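PDB 4Z80: EGF family domain-containing protein from Toxoplasma gondii, which binds a RON2L1 peptide and probably acts as an adhesin in host-cell invasion at a moving junction. Local coordinates for residues A[78-83]-A[294-299]; A[99-104]-A[115-120]; A[144-149]-A[314-319]; A[277-282]-A[329-334]. All blocks are in the same frame, centred on the assembly; numbering follows the deposited sequence.

Contact 1: residues A[78-83]-A[294-299]; sequences KIDTKT and YHTQDF
The carboxylate of Asp80, near the start of the short helix 80-84, grips two successive backbone N-H groups and a hydroxyl of the loop 294-299, in the part of the chain related to apical membrane antigen 1, a PAN-type fold. Asp80 OD1 accepts from His295 N at 3.0 Å along a nearly straight line (173°), using its syn lone pair. Asp80 OD2 takes two donors: Thr296 N at 2.9 Å on its syn side and Thr296 OG1 at 2.6 Å on its anti side. Aspartate suits this place because its short arm, with CG between backbone N and carbonyl carbon (chi1 62°), presents both oxygens to the loop. The three bonds fix its rotation and would favour the ionised form in this buried setting.

Tyr294 lies obliquely against Asp80 CB, while its hydroxyl turns elsewhere, to Glu149. Thr81 CG2 packs against His295 CB at 3.8 Å; its OG1 bonds to Tyr89 O. The hydroxyl of Thr296 is also hydrogen-bonded to Thr84 OG1.

Gln297 ties the loop further out: its OE1 bonds to Lys100, and its NE2, also bonded to Gly59 O, donates to His295 O at 3.2 Å, nearly along the C=O axis.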
loop_
_atom_site.group_PDB
_atom_site.type_symbol
_atom_site.label_atom_id
_atom_site.label_comp_id
_atom_site.label_asym_id
_atom_site.label_seq_id
_atom_site.Cartn_x
_atom_site.Cartn_y
_atom_site.Cartn_z
ATOM N N LYS A 78 7.305 14.638 -11.285
ATOM C CA LYS A 78 7.354 14.824 -9.842
ATOM C C LYS A 78 6.877 13.556 -9.147
ATOM O O LYS A 78 5.779 13.074 -9.404
ATOM C CB LYS A 78 6.505 16.015 -9.411
ATOM C CG LYS A 78 6.560 16.288 -7.920
ATOM C CD LYS A 78 5.811 17.558 -7.555
ATOM C CE LYS A 78 5.848 17.799 -6.055
ATOM N NZ LYS A 78 5.219 19.094 -5.681
ATOM N N ILE A 79 7.721 13.014 -8.279
ATOM C CA ILE A 79 7.349 11.895 -7.425
ATOM C C ILE A 79 7.540 12.372 -5.989
ATOM O O ILE A 79 8.551 12.998 -5.684
ATOM C CB ILE A 79 8.195 10.650 -7.712
ATOM C CG1 ILE A 79 8.192 10.355 -9.221
ATOM C CG2 ILE A 79 7.655 9.461 -6.919
ATOM C CD1 ILE A 79 8.987 9.173 -9.613
ATOM N N ASP A 80 6.572 12.103 -5.117
ATOM C CA ASP A 80 6.560 12.711 -3.788
ATOM C C ASP A 80 7.828 12.410 -2.987
ATOM O O ASP A 80 8.275 13.232 -2.189
ATOM C CB ASP A 80 5.317 12.266 -3.002
ATOM C CG ASP A 80 5.267 10.766 -2.754
ATOM O OD1 ASP A 80 4.942 9.990 -3.691
ATOM O OD2 ASP A 80 5.516 10.368 -1.602
ATOM N N THR A 81 8.424 11.248 -3.221
ATOM C CA THR A 81 9.645 10.849 -2.519
ATOM C C THR A 81 10.893 11.656 -2.919
ATOM O O THR A 81 11.880 11.682 -2.180
ATOM C CB THR A 81 9.914 9.353 -2.744
ATOM O OG1 THR A 81 9.682 9.049 -4.126
ATOM C CG2 THR A 81 8.971 8.520 -1.870
ATOM N N LYS A 82 10.871 12.317 -4.070
ATOM C CA LYS A 82 12.019 13.149 -4.442
ATOM C C LYS A 82 12.246 14.221 -3.382
ATOM O O LYS A 82 13.382 14.487 -2.982
ATOM C CB LYS A 82 11.820 13.790 -5.810
ATOM C CG LYS A 82 11.989 12.808 -6.930
ATOM C CD LYS A 82 12.246 13.525 -8.242
ATOM C CE LYS A 82 11.131 13.291 -9.220
ATOM N NZ LYS A 82 11.625 13.469 -10.624
ATOM N N THR A 83 11.158 14.801 -2.902
ATOM C CA THR A 83 11.228 15.844 -1.886
ATOM C C THR A 83 11.492 15.286 -0.494
ATOM O O THR A 83 12.305 15.824 0.251
ATOM C CB THR A 83 9.922 16.654 -1.853
ATOM O OG1 THR A 83 9.759 17.334 -3.101
ATOM C CG2 THR A 83 9.921 17.682 -0.713
ATOM N N TYR A 294 0.665 8.683 -2.234
ATOM C CA TYR A 294 2.066 8.961 -1.931
ATOM C C TYR A 294 2.833 7.687 -1.595
ATOM O O TYR A 294 2.310 6.798 -0.905
ATOM C CB TYR A 294 2.172 9.924 -0.751
ATOM C CG TYR A 294 1.651 11.330 -0.961
ATOM C CD1 TYR A 294 1.853 12.006 -2.157
ATOM C CD2 TYR A 294 0.982 11.990 0.059
ATOM C CE1 TYR A 294 1.397 13.312 -2.329
ATOM C CE2 TYR A 294 0.530 13.294 -0.096
ATOM C CZ TYR A 294 0.738 13.947 -1.294
ATOM O OH TYR A 294 0.282 15.252 -1.460
ATOM N N HIS A 295 4.073 7.617 -2.076
ATOM C CA HIS A 295 4.984 6.512 -1.789
ATOM C C HIS A 295 5.724 6.690 -0.467
ATOM O O HIS A 295 6.187 5.716 0.123
ATOM C CB HIS A 295 6.007 6.354 -2.904
ATOM C CG HIS A 295 5.406 6.005 -4.225
ATOM N ND1 HIS A 295 5.006 4.727 -4.547
ATOM C CD2 HIS A 295 5.135 6.772 -5.306
ATOM C CE1 HIS A 295 4.516 4.722 -5.776
ATOM N NE2 HIS A 295 4.585 5.949 -6.259
ATOM N N THR A 296 5.830 7.936 -0.019
ATOM C CA THR A 296 6.530 8.256 1.224
ATOM C C THR A 296 5.944 7.456 2.380
ATOM O O THR A 296 4.727 7.382 2.536
ATOM C CB THR A 296 6.427 9.774 1.535
ATOM O OG1 THR A 296 7.067 10.532 0.501
ATOM C CG2 THR A 296 7.099 10.103 2.851
ATOM N N GLN A 297 6.812 6.867 3.197
ATOM C CA GLN A 297 6.368 6.163 4.398
ATOM C C GLN A 297 6.842 6.815 5.701
ATOM O O GLN A 297 6.257 6.591 6.751
ATOM C CB GLN A 297 6.836 4.711 4.327
ATOM C CG GLN A 297 6.066 3.895 3.291
ATOM C CD GLN A 297 6.931 2.836 2.647
ATOM O OE1 GLN A 297 7.270 1.835 3.275
ATOM N NE2 GLN A 297 7.330 3.072 1.404
ATOM N N ASP A 298 7.887 7.637 5.621
ATOM C CA ASP A 298 8.436 8.326 6.794
ATOM C C ASP A 298 8.969 9.682 6.360
ATOM O O ASP A 298 9.714 9.767 5.389
ATOM C CB ASP A 298 9.551 7.488 7.439
ATOM C CG ASP A 298 9.943 7.977 8.827
ATOM O OD1 ASP A 298 10.633 9.009 8.933
ATOM O OD2 ASP A 298 9.591 7.299 9.817
ATOM N N PHE A 299 8.597 10.733 7.079
ATOM C CA PHE A 299 9.125 12.072 6.823
ATOM C C PHE A 299 9.147 12.792 8.156
ATOM O O PHE A 299 8.125 12.892 8.829
ATOM C CB PHE A 299 8.278 12.827 5.795
ATOM C CG PHE A 299 8.876 14.148 5.356
ATOM C CD1 PHE A 299 10.181 14.210 4.902
ATOM C CD2 PHE A 299 8.125 15.312 5.372
ATOM C CE1 PHE A 299 10.732 15.410 4.488
ATOM C CE2 PHE A 299 8.673 16.516 4.957
ATOM C CZ PHE A 299 9.981 16.562 4.517
#

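Contact 2: residues A[99-104]-A[115-120]; sequences GKVIAF and TRWKNE
Phe104 and Arg116 cross at about a right angle, and the arginine's aliphatic part lies over the phenyl face. Its CG sits above the ring centre, 3.6 Å from the centroid of Phe104 and 13° off the normal, a well-centred CH-pi contact. The chain of Arg116 leaves its backbone with CG anti to N, and the bend at chi2 (72°) carries the guanidinium past the CD2-CE2 side of the ring, where Phe104 CD2 lies over its face, 4.0 Å from Arg116 CZ, with the two planes 29° apart. Arginine fits here because its methylenes serve the ring while its charged end is held by others: NE bonds to Glu149 O and NH1 to Leu307 O.

The second pair is Val101 and Trp117, also crossing at about a right angle. Val101 CG1, anti to its backbone N, touches the pyrrole part of the indole, 3.6 Å from Trp117 CD1. Trp117 holds its CG in the crowded position between N and the carbonyl carbon, which lays the indole along the strand, and Lys118 CG lies over one of its faces.

Between the pairs the two backbones are joined through water. The water donates to Ile102 O at 2.8 Å and accepts from Trp117 N at 2.9 Å, lying in the indole plane at its edge. The 3-10 turn 116-118 thus packs, by side chains and a bridging water, along the outer edge of strand 101-104 in the two-stranded antiparallel ribbon that this strand forms with 318-321.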
loop_
_atom_site.group_PDB
_atom_site.type_symbol
_atom_site.label_atom_id
_atom_site.label_comp_id
_atom_site.label_asym_id
_atom_site.label_seq_id
_atom_site.Cartn_x
_atom_site.Cartn_y
_atom_site.Cartn_z
ATOM N N GLY A 99 -0.627 -4.659 9.914
ATOM C CA GLY A 99 -0.687 -3.702 10.999
ATOM C C GLY A 99 -0.101 -2.348 10.644
ATOM O O GLY A 99 -0.325 -1.377 11.361
ATOM N N LYS A 100 0.640 -2.272 9.541
ATOM C CA LYS A 100 1.352 -1.046 9.179
ATOM C C LYS A 100 0.421 0.038 8.645
ATOM O O LYS A 100 -0.229 -0.136 7.615
ATOM C CB LYS A 100 2.439 -1.356 8.146
ATOM C CG LYS A 100 3.166 -0.134 7.568
ATOM C CD LYS A 100 4.330 -0.575 6.684
ATOM C CE LYS A 100 4.960 0.570 5.903
ATOM N NZ LYS A 100 6.167 0.117 5.158
ATOM N N VAL A 101 0.401 1.168 9.346
ATOM C CA VAL A 101 -0.385 2.338 8.973
ATOM C C VAL A 101 0.544 3.550 8.903
ATOM O O VAL A 101 1.447 3.684 9.737
ATOM C CB VAL A 101 -1.514 2.591 10.003
ATOM C CG1 VAL A 101 -2.236 3.907 9.740
ATOM C CG2 VAL A 101 -2.496 1.422 10.002
ATOM N N ILE A 102 0.326 4.422 7.927
ATOM C CA ILE A 102 1.062 5.678 7.859
ATOM C C ILE A 102 0.383 6.701 8.754
ATOM O O ILE A 102 -0.679 7.225 8.425
ATOM C CB ILE A 102 1.161 6.206 6.422
ATOM C CG1 ILE A 102 1.725 5.128 5.488
ATOM C CG2 ILE A 102 2.028 7.457 6.392
ATOM C CD1 ILE A 102 3.035 4.477 5.959
ATOM N N ALA A 103 1.007 6.957 9.899
ATOM C CA ALA A 103 0.478 7.847 10.920
ATOM C C ALA A 103 0.959 9.269 10.711
ATOM O O ALA A 103 2.121 9.493 10.361
ATOM C CB ALA A 103 0.900 7.363 12.301
ATOM N N PHE A 104 0.067 10.223 10.926
ATOM C CA PHE A 104 0.434 11.633 10.961
ATOM C C PHE A 104 0.853 11.944 12.387
ATOM O O PHE A 104 0.134 11.611 13.322
ATOM C CB PHE A 104 -0.723 12.521 10.527
ATOM C CG PHE A 104 -0.907 12.592 9.036
ATOM C CD1 PHE A 104 -1.147 11.449 8.289
ATOM C CD2 PHE A 104 -0.849 13.811 8.375
ATOM C CE1 PHE A 104 -1.308 11.529 6.908
ATOM C CE2 PHE A 104 -1.025 13.887 6.998
ATOM C CZ PHE A 104 -1.249 12.750 6.276
ATOM N N THR A 115 -5.771 7.530 11.687
ATOM C CA THR A 115 -6.883 7.506 10.726
ATOM C C THR A 115 -6.866 8.691 9.756
ATOM O O THR A 115 -7.615 8.721 8.778
ATOM C CB THR A 115 -8.262 7.472 11.431
ATOM O OG1 THR A 115 -8.435 8.637 12.237
ATOM C CG2 THR A 115 -8.398 6.219 12.297
ATOM N N ARG A 116 -6.007 9.668 10.015
ATOM C CA ARG A 116 -5.871 10.823 9.146
ATOM C C ARG A 116 -5.554 10.429 7.694
ATOM O O ARG A 116 -5.971 11.119 6.759
ATOM C CB ARG A 116 -4.786 11.752 9.719
ATOM C CG ARG A 116 -4.413 12.932 8.865
ATOM C CD ARG A 116 -5.485 14.019 8.801
ATOM N NE ARG A 116 -4.861 15.129 8.102
ATOM C CZ ARG A 116 -4.157 16.099 8.675
ATOM N NH1 ARG A 116 -4.071 16.196 9.999
ATOM N NH2 ARG A 116 -3.567 16.996 7.910
ATOM N N TRP A 117 -4.832 9.326 7.505
ATOM C CA TRP A 117 -4.430 8.895 6.165
ATOM C C TRP A 117 -5.617 8.698 5.224
ATOM O O TRP A 117 -5.453 8.767 4.011
ATOM C CB TRP A 117 -3.608 7.596 6.233
ATOM C CG TRP A 117 -4.395 6.380 6.635
ATOM C CD1 TRP A 117 -4.545 5.884 7.891
ATOM C CD2 TRP A 117 -5.150 5.517 5.767
ATOM N NE1 TRP A 117 -5.347 4.763 7.867
ATOM C CE2 TRP A 117 -5.727 4.518 6.572
ATOM C CE3 TRP A 117 -5.376 5.488 4.390
ATOM C CZ2 TRP A 117 -6.529 3.501 6.045
ATOM C CZ3 TRP A 117 -6.178 4.477 3.869
ATOM C CH2 TRP A 117 -6.739 3.503 4.693
ATOM N N LYS A 118 -6.802 8.474 5.780
ATOM C CA LYS A 118 -7.976 8.183 4.958
ATOM C C LYS A 118 -8.473 9.378 4.163
ATOM O O LYS A 118 -9.196 9.202 3.178
ATOM C CB LYS A 118 -9.109 7.647 5.830
ATOM C CG LYS A 118 -8.796 6.303 6.425
ATOM C CD LYS A 118 -9.961 5.785 7.242
ATOM C CE LYS A 118 -9.617 4.470 7.905
ATOM N NZ LYS A 118 -10.724 4.001 8.777
ATOM N N ASN A 119 -8.132 10.589 4.590
ATOM C CA ASN A 119 -8.470 11.771 3.796
ATOM C C ASN A 119 -7.649 11.778 2.515
ATOM O O ASN A 119 -6.531 11.259 2.487
ATOM C CB ASN A 119 -8.210 13.062 4.567
ATOM C CG ASN A 119 -9.037 13.182 5.830
ATOM O OD1 ASN A 119 -9.880 12.337 6.135
ATOM N ND2 ASN A 119 -8.782 14.248 6.587
ATOM N N GLU A 120 -8.185 12.357 1.445
ATOM C CA GLU A 120 -7.435 12.417 0.204
ATOM C C GLU A 120 -6.219 13.329 0.299
ATOM O O GLU A 120 -6.130 14.208 1.164
ATOM C CB GLU A 120 -8.324 12.888 -0.946
ATOM C CG GLU A 120 -9.249 11.812 -1.470
ATOM C CD GLU A 120 -9.979 12.233 -2.731
ATOM O OE1 GLU A 120 -9.704 13.333 -3.245
ATOM O OE2 GLU A 120 -10.830 11.455 -3.198
HETATM O O HOH W 1 -3.005 8.266 9.564
#

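Contact 3: residues A[144-149]-A[314-319]; sequences VAKSIE and AFYCVR
The loop 144-149, with its brief 3-10 turn at 146-147, packs against the extended run that leads into strand 318-321, just ahead of the disulfide between Cys317 and Cys304. Lys146 and Tyr316 reach toward each other tip to tip, and each finishes on a backbone carbonyl of the other side. Tyr316 OH donates to Lys146 O at 2.7 Å, coming from above the carbonyl plane, 37° out of it; that oxygen also accepts from Glu149 N, closing the turn. The phenol is gripped once more, by Thr309 N, and Arg116 adds a cation-pi contact to its ring. In return Lys146 NZ donates to Ala314 O at 2.8 Å. Lysine suits because its long chain spans the gap; CG anti to the backbone N and a bend at chi2 (61°) steer NZ to the carbonyl.

The same Lys146 NZ makes a salt bridge with Glu149 OE1 at 2.7 Å, approaching from above the carboxylate plane. Segment 314-319 belongs to the part related to apical membrane antigen 1, of the PAN clan; here the buried lysine-glutamate pair joins it to the loop 144-149. Glu149 OE1 also lies near the plane of the Tyr316 ring, 3.3 Å from CD2, where the slightly positive C-H edge probably suits an anionic oxygen; carboxylate and ring planes stand 63° apart. The other carboxylate oxygen, OE2, is hydrogen-bonded to Tyr294 OH and His122 N.

A water donates to Glu149 OE1 at 2.9 Å and accepts from Tyr316 N at 3.1 Å, resting over the centre of one face of the Phe315 ring.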
loop_
_atom_site.group_PDB
_atom_site.type_symbol
_atom_site.label_atom_id
_atom_site.label_comp_id
_atom_site.label_asym_id
_atom_site.label_seq_id
_atom_site.Cartn_x
_atom_site.Cartn_y
_atom_site.Cartn_z
ATOM N N VAL A 144 -9.188 18.588 -1.071
ATOM C CA VAL A 144 -9.395 18.817 0.353
ATOM C C VAL A 144 -8.387 19.850 0.850
ATOM O O VAL A 144 -7.266 19.933 0.342
ATOM C CB VAL A 144 -9.277 17.509 1.176
ATOM C CG1 VAL A 144 -10.307 16.488 0.716
ATOM C CG2 VAL A 144 -7.876 16.927 1.093
ATOM N N ALA A 145 -8.792 20.645 1.836
ATOM C CA ALA A 145 -7.934 21.696 2.363
ATOM C C ALA A 145 -6.614 21.088 2.819
ATOM O O ALA A 145 -6.600 19.988 3.366
ATOM C CB ALA A 145 -8.615 22.419 3.518
ATOM N N LYS A 146 -5.512 21.794 2.589
ATOM C CA LYS A 146 -4.201 21.280 2.986
ATOM C C LYS A 146 -4.182 20.910 4.472
ATOM O O LYS A 146 -3.560 19.920 4.864
ATOM C CB LYS A 146 -3.110 22.303 2.672
ATOM C CG LYS A 146 -1.691 21.846 3.022
ATOM C CD LYS A 146 -1.265 20.595 2.262
ATOM C CE LYS A 146 0.195 20.244 2.577
ATOM N NZ LYS A 146 0.701 19.077 1.812
ATOM N N SER A 147 -4.895 21.672 5.292
ATOM C CA SER A 147 -4.889 21.439 6.729
ATOM C C SER A 147 -5.575 20.141 7.144
ATOM O O SER A 147 -5.431 19.724 8.294
ATOM C CB SER A 147 -5.537 22.623 7.451
ATOM O OG SER A 147 -6.870 22.820 6.997
ATOM N N ILE A 148 -6.309 19.497 6.228
ATOM C CA ILE A 148 -6.878 18.177 6.505
ATOM C C ILE A 148 -6.384 17.098 5.532
ATOM O O ILE A 148 -6.943 16.004 5.492
ATOM C CB ILE A 148 -8.439 18.195 6.475
ATOM C CG1 ILE A 148 -8.985 18.377 5.054
ATOM C CG2 ILE A 148 -8.977 19.292 7.390
ATOM C CD1 ILE A 148 -10.427 17.906 4.905
ATOM N N GLU A 149 -5.344 17.399 4.762
ATOM C CA GLU A 149 -4.795 16.437 3.801
ATOM C C GLU A 149 -4.471 15.104 4.466
ATOM O O GLU A 149 -3.915 15.075 5.564
ATOM C CB GLU A 149 -3.526 16.980 3.143
ATOM C CG GLU A 149 -2.953 16.040 2.073
ATOM C CD GLU A 149 -1.560 16.418 1.595
ATOM O OE1 GLU A 149 -0.734 16.886 2.413
ATOM O OE2 GLU A 149 -1.279 16.223 0.397
ATOM N N ALA A 314 4.433 22.136 1.355
ATOM C CA ALA A 314 4.998 21.358 2.451
ATOM C C ALA A 314 4.464 19.932 2.424
ATOM O O ALA A 314 3.448 19.642 1.782
ATOM C CB ALA A 314 4.693 22.018 3.795
ATOM N N PHE A 315 5.196 19.042 3.085
ATOM C CA PHE A 315 4.788 17.657 3.253
ATOM C C PHE A 315 4.687 17.373 4.744
ATOM O O PHE A 315 5.495 17.855 5.537
ATOM C CB PHE A 315 5.776 16.695 2.569
ATOM C CG PHE A 315 5.183 15.341 2.254
ATOM C CD1 PHE A 315 5.133 14.346 3.221
ATOM C CD2 PHE A 315 4.665 15.065 0.991
ATOM C CE1 PHE A 315 4.571 13.103 2.940
ATOM C CE2 PHE A 315 4.105 13.815 0.710
ATOM C CZ PHE A 315 4.069 12.841 1.681
ATOM N N TYR A 316 3.676 16.607 5.128
ATOM C CA TYR A 316 3.416 16.321 6.524
ATOM C C TYR A 316 4.404 15.353 7.165
ATOM O O TYR A 316 4.932 14.443 6.517
ATOM C CB TYR A 316 1.999 15.763 6.678
ATOM C CG TYR A 316 0.953 16.845 6.722
ATOM C CD1 TYR A 316 0.794 17.613 7.866
ATOM C CD2 TYR A 316 0.143 17.122 5.625
ATOM C CE1 TYR A 316 -0.138 18.622 7.923
ATOM C CE2 TYR A 316 -0.808 18.129 5.682
ATOM C CZ TYR A 316 -0.942 18.870 6.833
ATOM O OH TYR A 316 -1.876 19.885 6.929
ATOM N N CYS A 317 4.649 15.579 8.452
ATOM C CA CYS A 317 5.388 14.639 9.285
ATOM C C CYS A 317 4.594 13.348 9.359
ATOM O O CYS A 317 3.460 13.359 9.828
ATOM C CB CYS A 317 5.590 15.191 10.692
ATOM S SG CYS A 317 6.351 16.838 10.815
ATOM N N VAL A 318 5.172 12.246 8.898
ATOM C CA VAL A 318 4.491 10.959 8.967
ATOM C C VAL A 318 5.491 9.874 9.313
ATOM O O VAL A 318 6.688 10.032 9.087
ATOM C CB VAL A 318 3.778 10.578 7.627
ATOM C CG1 VAL A 318 2.728 11.602 7.252
ATOM C CG2 VAL A 318 4.779 10.403 6.489
ATOM N N ARG A 319 5.005 8.765 9.852
ATOM C CA ARG A 319 5.859 7.591 10.008
ATOM C C ARG A 319 4.991 6.357 10.110
ATOM O O ARG A 319 3.822 6.460 10.477
ATOM C CB ARG A 319 6.768 7.715 11.237
ATOM C CG ARG A 319 6.052 7.663 12.585
ATOM C CD ARG A 319 7.010 8.001 13.738
ATOM N NE ARG A 319 7.576 9.327 13.547
ATOM C CZ ARG A 319 8.561 9.858 14.264
ATOM N NH1 ARG A 319 9.137 9.184 15.253
ATOM N NH2 ARG A 319 8.975 11.080 13.960
HETATM O O HOH W 2 1.923 15.747 2.775
#

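Contact 4: residues A[277-282]-A[329-334]; sequences SLPAMF and MVYVTS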
loop_
_atom_site.group_PDB
_atom_site.type_symbol
_atom_site.label_atom_id
_atom_site.label_comp_id
_atom_site.label_asym_id
_atom_site.label_seq_id
_atom_site.Cartn_x
_atom_site.Cartn_y
_atom_site.Cartn_z
ATOM N N SER A 277 2.372 2.815 -9.751
ATOM C CA SER A 277 2.687 1.754 -8.807
ATOM C C SER A 277 2.360 2.159 -7.375
ATOM O O SER A 277 3.154 1.970 -6.456
ATOM C CB SER A 277 4.157 1.353 -8.946
ATOM O OG SER A 277 4.399 0.923 -10.275
ATOM N N LEU A 278 1.162 2.689 -7.191
ATOM C CA LEU A 278 0.774 3.247 -5.906
ATOM C C LEU A 278 0.622 2.163 -4.857
ATOM O O LEU A 278 0.070 1.100 -5.132
ATOM C CB LEU A 278 -0.537 4.022 -6.031
ATOM C CG LEU A 278 -0.504 5.254 -6.935
ATOM C CD1 LEU A 278 -1.874 5.914 -6.959
ATOM C CD2 LEU A 278 0.552 6.246 -6.498
ATOM N N PRO A 279 1.078 2.438 -3.629
ATOM C CA PRO A 279 0.783 1.517 -2.538
ATOM C C PRO A 279 -0.684 1.623 -2.123
ATOM O O PRO A 279 -1.403 2.524 -2.574
ATOM C CB PRO A 279 1.730 1.985 -1.430
ATOM C CG PRO A 279 1.855 3.435 -1.639
ATOM C CD PRO A 279 1.754 3.655 -3.144
ATOM N N ALA A 280 -1.131 0.704 -1.277
ATOM C CA ALA A 280 -2.524 0.660 -0.875
ATOM C C ALA A 280 -2.673 0.140 0.540
ATOM O O ALA A 280 -1.794 -0.545 1.064
ATOM C CB ALA A 280 -3.330 -0.211 -1.845
ATOM N N MET A 281 -3.800 0.492 1.152
ATOM C CA MET A 281 -4.226 -0.060 2.429
ATOM C C MET A 281 -5.383 -1.030 2.221
ATOM O O MET A 281 -6.376 -0.673 1.595
ATOM C CB MET A 281 -4.672 1.054 3.368
ATOM C CG MET A 281 -3.589 2.049 3.740
ATOM S SD MET A 281 -2.173 1.297 4.580
ATOM C CE MET A 281 -2.990 0.504 5.955
ATOM N N PHE A 282 -5.249 -2.244 2.738
ATOM C CA PHE A 282 -6.342 -3.209 2.749
ATOM C C PHE A 282 -6.846 -3.397 4.166
ATOM O O PHE A 282 -6.059 -3.504 5.101
ATOM C CB PHE A 282 -5.885 -4.538 2.163
ATOM C CG PHE A 282 -6.991 -5.543 2.006
ATOM C CD1 PHE A 282 -7.963 -5.367 1.037
ATOM C CD2 PHE A 282 -7.045 -6.668 2.812
ATOM C CE1 PHE A 282 -8.985 -6.289 0.880
ATOM C CE2 PHE A 282 -8.068 -7.601 2.659
ATOM C CZ PHE A 282 -9.035 -7.407 1.690
ATOM N N MET A 329 -5.488 -3.757 9.499
ATOM C CA MET A 329 -4.980 -3.020 8.349
ATOM C C MET A 329 -3.738 -3.675 7.776
ATOM O O MET A 329 -2.971 -4.315 8.494
ATOM C CB MET A 329 -4.663 -1.575 8.739
ATOM C CG MET A 329 -5.844 -0.779 9.262
ATOM S SD MET A 329 -7.314 -0.861 8.205
ATOM C CE MET A 329 -6.657 -0.272 6.657
ATOM N N VAL A 330 -3.567 -3.518 6.468
ATOM C CA VAL A 330 -2.439 -4.091 5.752
ATOM C C VAL A 330 -1.891 -3.061 4.779
ATOM O O VAL A 330 -2.633 -2.529 3.959
ATOM C CB VAL A 330 -2.834 -5.360 4.960
ATOM C CG1 VAL A 330 -1.617 -6.148 4.572
ATOM C CG2 VAL A 330 -3.802 -6.239 5.750
ATOM N N TYR A 331 -0.594 -2.789 4.874
ATOM C CA TYR A 331 0.103 -1.944 3.918
ATOM C C TYR A 331 0.605 -2.826 2.781
ATOM O O TYR A 331 1.387 -3.740 2.990
ATOM C CB TYR A 331 1.263 -1.193 4.597
ATOM C CG TYR A 331 1.936 -0.147 3.721
ATOM C CD1 TYR A 331 2.996 -0.488 2.886
ATOM C CD2 TYR A 331 1.507 1.174 3.728
ATOM C CE1 TYR A 331 3.613 0.468 2.080
ATOM C CE2 TYR A 331 2.115 2.131 2.927
ATOM C CZ TYR A 331 3.161 1.772 2.106
ATOM O OH TYR A 331 3.754 2.732 1.304
ATOM N N VAL A 332 0.127 -2.532 1.578
ATOM C CA VAL A 332 0.333 -3.368 0.408
ATOM C C VAL A 332 1.004 -2.565 -0.693
ATOM O O VAL A 332 0.482 -1.535 -1.094
ATOM C CB VAL A 332 -1.028 -3.893 -0.103
ATOM C CG1 VAL A 332 -0.882 -4.676 -1.380
ATOM C CG2 VAL A 332 -1.701 -4.733 0.984
ATOM N N THR A 333 2.142 -3.021 -1.200
ATOM C CA THR A 333 2.733 -2.346 -2.347
ATOM C C THR A 333 2.146 -2.875 -3.655
ATOM O O THR A 333 1.548 -3.956 -3.712
ATOM C CB THR A 333 4.265 -2.480 -2.379
ATOM O OG1 THR A 333 4.640 -3.811 -2.750
ATOM C CG2 THR A 333 4.864 -2.132 -1.022
ATOM N N SER A 334 2.321 -2.092 -4.704
ATOM C CA SER A 334 1.787 -2.429 -6.017
ATOM C C SER A 334 2.390 -3.734 -6.513
ATOM O O SER A 334 1.763 -4.471 -7.278
ATOM C CB SER A 334 2.072 -1.286 -6.992
ATOM O OG SER A 334 1.349 -1.417 -8.207
HETATM O O HOH W 3 3.731 0.436 -4.235
HETATM O O HOH W 4 -0.806 -1.509 -3.981
#
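Strands 280-282 and 329-332 run antiparallel, their axes approaching to 4.7 Å, and are tight where the backbones pair directly. Ala280 with Val332 and Phe282 with Val330 are hydrogen-bonded pairs; Ala280 N donates to Val332 O at 2.8 Å and Phe282 N to Val330 O at 2.9 Å, each bond being matched by one in return. Met281 and Tyr331 form the non-hydrogen-bonded pair between them.

On their face the flexible thioether follows the contours: Met281, bent at chi2 (-60°) and chi3 (-56°), sets SD 3.8 Å from Tyr331 CD2 in an oblique Met-aromatic contact, while its CE meets Met329 CE at 3.8 Å. Pro279 runs alongside the tyrosine, its CB 3.5 Å from Tyr331 OH. On the opposite face Ala280, Phe282, Val330 and Val332 are apolar; Ala280, small, meets Cys255 of helix 252-262.

Beyond Pro279 the pairing loosens and water takes over. One molecule donates to Ser277 O and accepts from Ser334 N, at 2.8 and 2.9 Å; a second donates to both Leu278 O and Val332 O. Ser334 OG is hydrogen-bonded to Ser259 OG of the same helix.

These are the two inner strands of a four-stranded antiparallel sheet: 97-98 flanks 329-332, 289-291 flanks 280-283, helix 252-262 covers the Ala280 and Val332 face, and Val101 and Ile102 of strand 101-104 pack on Met329 and Tyr331.

Overall arrangement
All four contacts are buried, but their chemistry shifts with place. Contact 4, its centre about 3 Å from the centre of the chain, is regular sheet with apolar faces, whereas contact 3, its centre about 19 Å from that point, relies on charge, phenol and water. Contact 1 is likewise polar, a carboxylate holding a loop; contact 2 is mainly aromatic and aliphatic. Contacts 2 and 3 share the ribbon of 101-104 with 318-321 and meet where Asn119 bonds to Ile148 O. Gly99 N bonds to Met329 O, joining contacts 2 and 4. The loop 294-299 touches all the others: Gln297 OE1 bonds to Lys100 NZ, Phe299 N to Val318 O, and His295 packs on Pro279.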